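Local coordinates for major capsid protein (Faustovirus, PDB 5J7O) that probably forms the icosahedral outer shell of a large DNA virus as a trimeric building block with a double jelly-roll fold, at residues Val104-Leu109 with Gln292-Val297; Asp525-Lys530 with Leu567-Cys572. All blocks are in the same frame, centred on the assembly; numbering follows the deposited sequence.

Interaction 1 (Val104-Leu109 with Gln292-Val297); sequences VVHVQL and QLNMFV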
ATOM      1  N   VAL B 104      -4.402  27.223   2.978  1.00 34.85           N
ATOM      2  CA  VAL B 104      -3.181  26.492   2.662  1.00 34.53           C
ATOM      3  C   VAL B 104      -2.096  27.510   2.336  1.00 33.25           C
ATOM      4  O   VAL B 104      -2.360  28.537   1.705  1.00 33.13           O
ATOM      5  CB  VAL B 104      -3.410  25.487   1.509  1.00 37.08           C
ATOM      6  CG1 VAL B 104      -3.776  26.203   0.216  1.00 37.73           C
ATOM      7  CG2 VAL B 104      -2.198  24.599   1.317  1.00 38.44           C
ATOM      8  N   VAL B 105      -0.877  27.236   2.792  1.00 33.02           N
ATOM      9  CA  VAL B 105       0.230  28.182   2.706  1.00 33.43           C
ATOM     10  C   VAL B 105       1.277  27.623   1.753  1.00 34.41           C
ATOM     11  O   VAL B 105       1.819  26.534   1.979  1.00 35.70           O
ATOM     12  CB  VAL B 105       0.842  28.464   4.085  1.00 33.41           C
ATOM     13  CG1 VAL B 105       2.058  29.361   3.948  1.00 33.53           C
ATOM     14  CG2 VAL B 105      -0.187  29.099   5.003  1.00 33.77           C
ATOM     15  N   HIS B 106       1.565  28.372   0.692  1.00 34.48           N
ATOM     16  CA  HIS B 106       2.624  28.010  -0.241  1.00 34.67           C
ATOM     17  C   HIS B 106       3.965  28.463   0.322  1.00 37.01           C
ATOM     18  O   HIS B 106       4.157  29.651   0.591  1.00 37.36           O
ATOM     19  CB  HIS B 106       2.370  28.647  -1.606  1.00 32.90           C
ATOM     20  CG  HIS B 106       3.479  28.435  -2.591  1.00 33.93           C
ATOM     21  ND1 HIS B 106       3.818  29.375  -3.542  1.00 35.18           N
ATOM     22  CD2 HIS B 106       4.320  27.392  -2.776  1.00 34.76           C
ATOM     23  CE1 HIS B 106       4.824  28.920  -4.267  1.00 35.07           C
ATOM     24  NE2 HIS B 106       5.148  27.718  -3.824  1.00 34.49           N
ATOM     25  N   VAL B 107       4.885  27.521   0.513  1.00 37.93           N
ATOM     26  CA  VAL B 107       6.237  27.818   0.972  1.00 38.30           C
ATOM     27  C   VAL B 107       7.213  27.397  -0.115  1.00 37.68           C
ATOM     28  O   VAL B 107       7.075  26.320  -0.702  1.00 36.05           O
ATOM     29  CB  VAL B 107       6.568  27.113   2.303  1.00 37.56           C
ATOM     30  CG1 VAL B 107       7.898  27.615   2.851  1.00 35.99           C
ATOM     31  CG2 VAL B 107       5.451  27.325   3.312  1.00 37.88           C
ATOM     32  N   GLN B 108       8.201  28.250  -0.379  1.00 37.42           N
ATOM     33  CA  GLN B 108       9.173  28.020  -1.441  1.00 37.58           C
ATOM     34  C   GLN B 108      10.572  28.198  -0.873  1.00 37.70           C
ATOM     35  O   GLN B 108      10.925  29.290  -0.419  1.00 39.63           O
ATOM     36  CB  GLN B 108       8.936  28.977  -2.612  1.00 39.25           C
ATOM     37  CG  GLN B 108       9.515  28.507  -3.933  1.00 40.25           C
ATOM     38  CD  GLN B 108       9.125  29.411  -5.085  1.00 41.22           C
ATOM     39  OE1 GLN B 108       9.392  30.611  -5.065  1.00 41.97           O
ATOM     40  NE2 GLN B 108       8.479  28.838  -6.094  1.00 41.86           N
ATOM     41  N   LEU B 109      11.362  27.130  -0.903  1.00 38.26           N
ATOM     42  CA  LEU B 109      12.713  27.125  -0.356  1.00 39.92           C
ATOM     43  C   LEU B 109      13.713  26.947  -1.491  1.00 40.41           C
ATOM     44  O   LEU B 109      13.565  26.039  -2.317  1.00 40.72           O
ATOM     45  CB  LEU B 109      12.869  26.016   0.685  1.00 39.65           C
ATOM     46  CG  LEU B 109      11.815  26.051   1.794  1.00 41.17           C
ATOM     47  CD1 LEU B 109      11.943  24.849   2.718  1.00 42.20           C
ATOM     48  CD2 LEU B 109      11.909  27.349   2.583  1.00 40.24           C
ATOM     49  N   GLN B 292      14.507  23.154  -5.721  1.00 42.60           N
ATOM     50  CA  GLN B 292      13.623  24.094  -5.045  1.00 39.21           C
ATOM     51  C   GLN B 292      12.410  23.364  -4.485  1.00 38.13           C
ATOM     52  O   GLN B 292      11.601  22.815  -5.239  1.00 40.24           O
ATOM     53  CB  GLN B 292      13.184  25.192  -6.013  1.00 38.24           C
ATOM     54  CG  GLN B 292      12.186  26.176  -5.422  1.00 38.54           C
ATOM     55  CD  GLN B 292      11.614  27.122  -6.460  1.00 38.77           C
ATOM     56  OE1 GLN B 292      10.622  26.811  -7.120  1.00 40.34           O
ATOM     57  NE2 GLN B 292      12.238  28.284  -6.609  1.00 37.08           N
ATOM     58  N   LEU B 293      12.291  23.351  -3.160  1.00 35.50           N
ATOM     59  CA  LEU B 293      11.203  22.640  -2.503  1.00 34.79           C
ATOM     60  C   LEU B 293       9.967  23.530  -2.454  1.00 32.50           C
ATOM     61  O   LEU B 293      10.004  24.623  -1.878  1.00 29.25           O
ATOM     62  CB  LEU B 293      11.621  22.209  -1.099  1.00 35.41           C
ATOM     63  CG  LEU B 293      10.643  21.288  -0.367  1.00 34.93           C
ATOM     64  CD1 LEU B 293      10.415  20.014  -1.164  1.00 32.59           C
ATOM     65  CD2 LEU B 293      11.150  20.964   1.029  1.00 35.76           C
ATOM     66  N   ASN B 294       8.879  23.064  -3.059  1.00 33.57           N
ATOM     67  CA  ASN B 294       7.611  23.783  -3.077  1.00 34.33           C
ATOM     68  C   ASN B 294       6.587  22.991  -2.280  1.00 36.50           C
ATOM     69  O   ASN B 294       6.318  21.825  -2.590  1.00 38.57           O
ATOM     70  CB  ASN B 294       7.125  24.006  -4.508  1.00 34.67           C
ATOM     71  CG  ASN B 294       7.935  25.055  -5.239  1.00 37.66           C
ATOM     72  OD1 ASN B 294       7.600  26.239  -5.217  1.00 38.33           O
ATOM     73  ND2 ASN B 294       9.008  24.626  -5.893  1.00 40.82           N
ATOM     74  N   MET B 295       6.022  23.623  -1.257  1.00 37.64           N
ATOM     75  CA  MET B 295       5.042  22.989  -0.393  1.00 37.15           C
ATOM     76  C   MET B 295       3.792  23.852  -0.317  1.00 36.85           C
ATOM     77  O   MET B 295       3.861  25.082  -0.367  1.00 38.38           O
ATOM     78  CB  MET B 295       5.606  22.761   1.018  1.00 39.13           C
ATOM     79  CG  MET B 295       6.863  21.903   1.046  1.00 41.48           C
ATOM     80  SD  MET B 295       7.561  21.691   2.697  1.00 40.81           S
ATOM     81  CE  MET B 295       8.024  23.374   3.100  1.00 39.93           C
ATOM     82  N   PHE B 296       2.644  23.188  -0.217  1.00 35.13           N
ATOM     83  CA  PHE B 296       1.363  23.824   0.078  1.00 32.92           C
ATOM     84  C   PHE B 296       0.885  23.209   1.388  1.00 32.53           C
ATOM     85  O   PHE B 296       0.191  22.190   1.393  1.00 31.57           O
ATOM     86  CB  PHE B 296       0.350  23.622  -1.054  1.00 31.20           C
ATOM     87  CG  PHE B 296       0.451  24.643  -2.152  1.00 30.17           C
ATOM     88  CD1 PHE B 296       1.424  24.533  -3.130  1.00 30.48           C
ATOM     89  CD2 PHE B 296      -0.436  25.706  -2.213  1.00 29.75           C
ATOM     90  CE1 PHE B 296       1.516  25.469  -4.146  1.00 29.23           C
ATOM     91  CE2 PHE B 296      -0.350  26.644  -3.225  1.00 29.65           C
ATOM     92  CZ  PHE B 296       0.627  26.526  -4.193  1.00 30.18           C
ATOM     93  N   VAL B 297       1.270  23.826   2.501  1.00 32.62           N
ATOM     94  CA  VAL B 297       0.978  23.289   3.826  1.00 31.99           C
ATOM     95  C   VAL B 297      -0.425  23.725   4.236  1.00 34.61           C
ATOM     96  O   VAL B 297      -0.668  24.927   4.417  1.00 36.08           O
ATOM     97  CB  VAL B 297       2.018  23.744   4.860  1.00 29.09           C
ATOM     98  CG1 VAL B 297       1.728  23.119   6.215  1.00 26.58           C
ATOM     99  CG2 VAL B 297       3.420  23.380   4.393  1.00 28.80           C
TER

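Interaction 2 (Asp525-Lys530 with Leu567-Cys572); sequences DTVRVK and LFLNFC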
ATOM      1  N   ASP B 525       3.936   1.562  28.189  1.00 37.38           N
ATOM      2  CA  ASP B 525       3.423   0.216  28.414  1.00 37.87           C
ATOM      3  C   ASP B 525       1.919   0.226  28.662  1.00 36.00           C
ATOM      4  O   ASP B 525       1.167  -0.469  27.971  1.00 35.28           O
ATOM      5  CB  ASP B 525       4.146  -0.441  29.595  1.00 40.30           C
ATOM      6  CG  ASP B 525       5.586  -0.793  29.277  1.00 42.99           C
ATOM      7  OD1 ASP B 525       5.902  -0.997  28.085  1.00 41.97           O
ATOM      8  OD2 ASP B 525       6.401  -0.871  30.220  1.00 45.48           O
ATOM      9  N   THR B 526       1.470   1.003  29.645  1.00 34.39           N
ATOM     10  CA  THR B 526       0.061   1.106  29.988  1.00 34.06           C
ATOM     11  C   THR B 526      -0.315   2.574  30.140  1.00 35.78           C
ATOM     12  O   THR B 526       0.533   3.427  30.412  1.00 37.49           O
ATOM     13  CB  THR B 526      -0.272   0.358  31.289  1.00 32.96           C
ATOM     14  OG1 THR B 526       0.273   1.073  32.404  1.00 32.15           O
ATOM     15  CG2 THR B 526       0.303  -1.054  31.273  1.00 32.97           C
ATOM     16  N   VAL B 527      -1.604   2.860  29.959  1.00 34.79           N
ATOM     17  CA  VAL B 527      -2.141   4.205  30.143  1.00 28.72           C
ATOM     18  C   VAL B 527      -3.455   4.104  30.911  1.00 37.93           C
ATOM     19  O   VAL B 527      -4.254   3.195  30.682  1.00 38.91           O
ATOM     20  CB  VAL B 527      -2.341   4.937  28.797  1.00 28.22           C
ATOM     21  CG1 VAL B 527      -3.077   6.255  28.996  1.00 28.31           C
ATOM     22  CG2 VAL B 527      -1.000   5.188  28.129  1.00 34.75           C
ATOM     23  N   ARG B 528      -3.661   5.044  31.834  1.00 39.13           N
ATOM     24  CA  ARG B 528      -4.880   5.143  32.624  1.00 38.14           C
ATOM     25  C   ARG B 528      -5.346   6.591  32.621  1.00 35.26           C
ATOM     26  O   ARG B 528      -4.527   7.513  32.668  1.00 32.95           O
ATOM     27  CB  ARG B 528      -4.643   4.651  34.061  1.00 40.58           C
ATOM     28  CG  ARG B 528      -5.844   4.746  34.990  1.00 45.18           C
ATOM     29  CD  ARG B 528      -5.637   3.863  36.211  1.00 49.08           C
ATOM     30  NE  ARG B 528      -5.558   4.624  37.454  1.00 52.82           N
ATOM     31  CZ  ARG B 528      -6.519   4.657  38.372  1.00 56.66           C
ATOM     32  NH1 ARG B 528      -7.641   3.977  38.185  1.00 57.72           N
ATOM     33  NH2 ARG B 528      -6.361   5.375  39.476  1.00 58.27           N
ATOM     34  N   VAL B 529      -6.660   6.789  32.549  1.00 35.30           N
ATOM     35  CA  VAL B 529      -7.255   8.121  32.490  1.00 36.28           C
ATOM     36  C   VAL B 529      -8.151   8.297  33.707  1.00 36.35           C
ATOM     37  O   VAL B 529      -9.153   7.587  33.857  1.00 36.72           O
ATOM     38  CB  VAL B 529      -8.042   8.338  31.188  1.00 36.10           C
ATOM     39  CG1 VAL B 529      -8.674   9.715  31.184  1.00 36.55           C
ATOM     40  CG2 VAL B 529      -7.127   8.162  29.983  1.00 34.69           C
ATOM     41  N   LYS B 530      -7.794   9.250  34.568  1.00 39.70           N
ATOM     42  CA  LYS B 530      -8.499   9.498  35.819  1.00 44.14           C
ATOM     43  C   LYS B 530      -8.818  10.982  35.913  1.00 45.47           C
ATOM     44  O   LYS B 530      -7.910  11.817  35.851  1.00 46.83           O
ATOM     45  CB  LYS B 530      -7.657   9.048  37.016  1.00 48.19           C
ATOM     46  CG  LYS B 530      -8.276   9.326  38.371  1.00 52.66           C
ATOM     47  CD  LYS B 530      -7.325   8.924  39.484  1.00 56.71           C
ATOM     48  CE  LYS B 530      -7.947   9.142  40.851  1.00 61.15           C
ATOM     49  NZ  LYS B 530      -7.029   8.714  41.944  1.00 63.80           N
ATOM     50  N   LEU B 567      -1.020   7.074  20.526  1.00 35.92           N
ATOM     51  CA  LEU B 567      -2.180   6.599  21.265  1.00 34.73           C
ATOM     52  C   LEU B 567      -3.324   7.596  21.139  1.00 35.29           C
ATOM     53  O   LEU B 567      -3.109   8.809  21.051  1.00 35.78           O
ATOM     54  CB  LEU B 567      -1.844   6.361  22.744  1.00 33.53           C
ATOM     55  CG  LEU B 567      -1.152   5.035  23.083  1.00 32.89           C
ATOM     56  CD1 LEU B 567       0.286   4.994  22.579  1.00 32.12           C
ATOM     57  CD2 LEU B 567      -1.202   4.773  24.576  1.00 32.21           C
ATOM     58  N   PHE B 568      -4.545   7.067  21.135  1.00 34.82           N
ATOM     59  CA  PHE B 568      -5.755   7.845  20.885  1.00 33.91           C
ATOM     60  C   PHE B 568      -6.744   7.561  22.008  1.00 34.12           C
ATOM     61  O   PHE B 568      -7.332   6.475  22.059  1.00 35.50           O
ATOM     62  CB  PHE B 568      -6.347   7.490  19.517  1.00 35.13           C
ATOM     63  CG  PHE B 568      -7.487   8.372  19.089  1.00 35.97           C
ATOM     64  CD1 PHE B 568      -8.794   8.048  19.414  1.00 36.53           C
ATOM     65  CD2 PHE B 568      -7.254   9.515  18.339  1.00 36.45           C
ATOM     66  CE1 PHE B 568      -9.844   8.850  19.014  1.00 34.21           C
ATOM     67  CE2 PHE B 568      -8.303  10.322  17.935  1.00 36.00           C
ATOM     68  CZ  PHE B 568      -9.599   9.988  18.274  1.00 33.91           C
ATOM     69  N   LEU B 569      -6.922   8.526  22.910  1.00 31.69           N
ATOM     70  CA  LEU B 569      -7.846   8.391  24.033  1.00 31.85           C
ATOM     71  C   LEU B 569      -9.186   8.996  23.628  1.00 32.26           C
ATOM     72  O   LEU B 569      -9.327  10.219  23.573  1.00 33.59           O
ATOM     73  CB  LEU B 569      -7.293   9.082  25.278  1.00 32.74           C
ATOM     74  CG  LEU B 569      -5.802   8.958  25.606  1.00 33.32           C
ATOM     75  CD1 LEU B 569      -5.467   9.773  26.847  1.00 34.10           C
ATOM     76  CD2 LEU B 569      -5.396   7.512  25.799  1.00 31.92           C
ATOM     77  N   ASN B 570     -10.173   8.145  23.366  1.00 32.43           N
ATOM     78  CA  ASN B 570     -11.445   8.578  22.801  1.00 34.90           C
ATOM     79  C   ASN B 570     -12.506   8.731  23.885  1.00 37.80           C
ATOM     80  O   ASN B 570     -12.584   7.926  24.817  1.00 37.63           O
ATOM     81  CB  ASN B 570     -11.927   7.587  21.740  1.00 36.38           C
ATOM     82  CG  ASN B 570     -13.197   8.044  21.051  1.00 39.25           C
ATOM     83  OD1 ASN B 570     -13.543   9.224  21.076  1.00 41.41           O
ATOM     84  ND2 ASN B 570     -13.899   7.106  20.428  1.00 40.03           N
ATOM     85  N   PHE B 571     -13.332   9.772  23.745  1.00 39.04           N
ATOM     86  CA  PHE B 571     -14.435  10.026  24.664  1.00 39.52           C
ATOM     87  C   PHE B 571     -15.740  10.329  23.936  1.00 38.81           C
ATOM     88  O   PHE B 571     -16.731  10.684  24.587  1.00 40.88           O
ATOM     89  CB  PHE B 571     -14.092  11.178  25.615  1.00 39.98           C
ATOM     90  CG  PHE B 571     -12.765  11.025  26.294  1.00 41.18           C
ATOM     91  CD1 PHE B 571     -12.623  10.180  27.382  1.00 42.33           C
ATOM     92  CD2 PHE B 571     -11.659  11.727  25.846  1.00 42.46           C
ATOM     93  CE1 PHE B 571     -11.402  10.039  28.011  1.00 44.13           C
ATOM     94  CE2 PHE B 571     -10.436  11.590  26.471  1.00 44.08           C
ATOM     95  CZ  PHE B 571     -10.307  10.744  27.554  1.00 45.16           C
ATOM     96  N   CYS B 572     -15.765  10.211  22.611  1.00 36.51           N
ATOM     97  CA  CYS B 572     -16.974  10.402  21.827  1.00 37.10           C
ATOM     98  C   CYS B 572     -17.195   9.182  20.942  1.00 37.62           C
ATOM     99  O   CYS B 572     -16.290   8.370  20.731  1.00 37.27           O
ATOM    100  CB  CYS B 572     -16.900  11.671  20.966  1.00 37.66           C
ATOM    101  SG  CYS B 572     -15.629  11.630  19.684  1.00 38.42           S
TER

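Interaction 1 (Val104-Leu109 with Gln292-Val297)
H106 and F296 face each other across an antiparallel pair of strands, their ring planes only 9° apart but slid so far that the rings barely overlap. The closer contact is made by H106 CB, which lies over one face of the F296 ring, 3.9 Å from its centroid (CH-pi). V104 CG2, held anti to its backbone N, reaches the edge of the same ring and comes 3.6 Å from F296 CB. This is the tight, buried end, and Y395 meets F296 edge-to-face there.

On the same sheet face, toward the other end, the packing gives way to partly exposed amides. N294 OD1 accepts two bonds in its carbonyl plane, each on a lone pair: one from H106 NE2 (3.2 Å, N294 OD1 within the imidazole plane) and one from Q108 NE2 (2.9 Å). Its other branch, N294 ND2, donates to Q292 OE1 at 3.0 Å, so the amide is fixed from both ends. The Q292 and Q108 amides stack, planes 25° apart, while Q292 NE2 bonds to Q390. R541 of a second subunit packs on H106 and N294.

The reverse face is apolar. M295 bends at chi3 (-64°) to bring CE 4.1 Å from V107 CB, and L109 CD1 meets L293 CD2 at 4.3 Å. F186 of strand 186-193 packs on V105, V107 and V297. Six backbone hydrogen bonds, two at each of V105-V297, V107-M295 and L109-L293, join the strands. An apolar face against F186 and helix 181-185, and the H106 face against a second subunit, are consistent with a jelly-roll wall in a trimeric capsid protein.

Interaction 2 (Asp525-Lys530 with Leu567-Cys572)
N570 OD1 accepts the backbone N of C572 at 2.9 Å, an Asx turn at the end of strand 567-570. The donor stands well above the N570 carbonyl plane, 52° out of it; a weak return bond runs from N570 ND2 to C572 O, which is also bonded by Y71 of a third subunit.

The contact is the interior of a jelly-roll sandwich: L567 and L569 pack on V527, L569 and F571 on V529. Strands 526-530 and 567-570 belong to its two facing sheets; their axes approach to 10.0 Å and run at 26° to each other, with no hydrogen bond between them, and alternate side chains fill the space. V527 splits its two branches: CG2, beside its own backbone N, meets L567 CD2 at 3.6 Å, the two side chains sliding past each other in opposite directions, while CG1 touches L569 CD2 at 4.1 Å. L569 is shared likewise, its CD1 lying 3.9 Å from V529 CG2, so each methyl of this leucine serves a different valine. Y545 of the helix 542-552 packs on L567 and L569 and bonds V527 O through its hydroxyl, and L449 packs on both V527 and L567. R528, pointing the other way, forms salt bridges with E535 and E595. At the far end V529 CG1 approaches the F571 ring at its edge, 4.1 Å from CZ.

Both contacts are buried, yet they hold different elements. Interaction 1 joins neighbouring strands within one sheet, so backbone hydrogen bonds run its length and its two faces differ: one apolar, one with a histidine and amides beside a second subunit. Interaction 2 joins strands of opposed sheets and relies on methyl groups and a ring edge, with R528 pointing away from the facing sheet and an Asx turn at the end of strand 567-570, where a third subunit takes part. The two lie about 35 Å apart centre to centre, do not touch, and follow one another along the chain, consistent with one contact in each jelly-roll of the double fold.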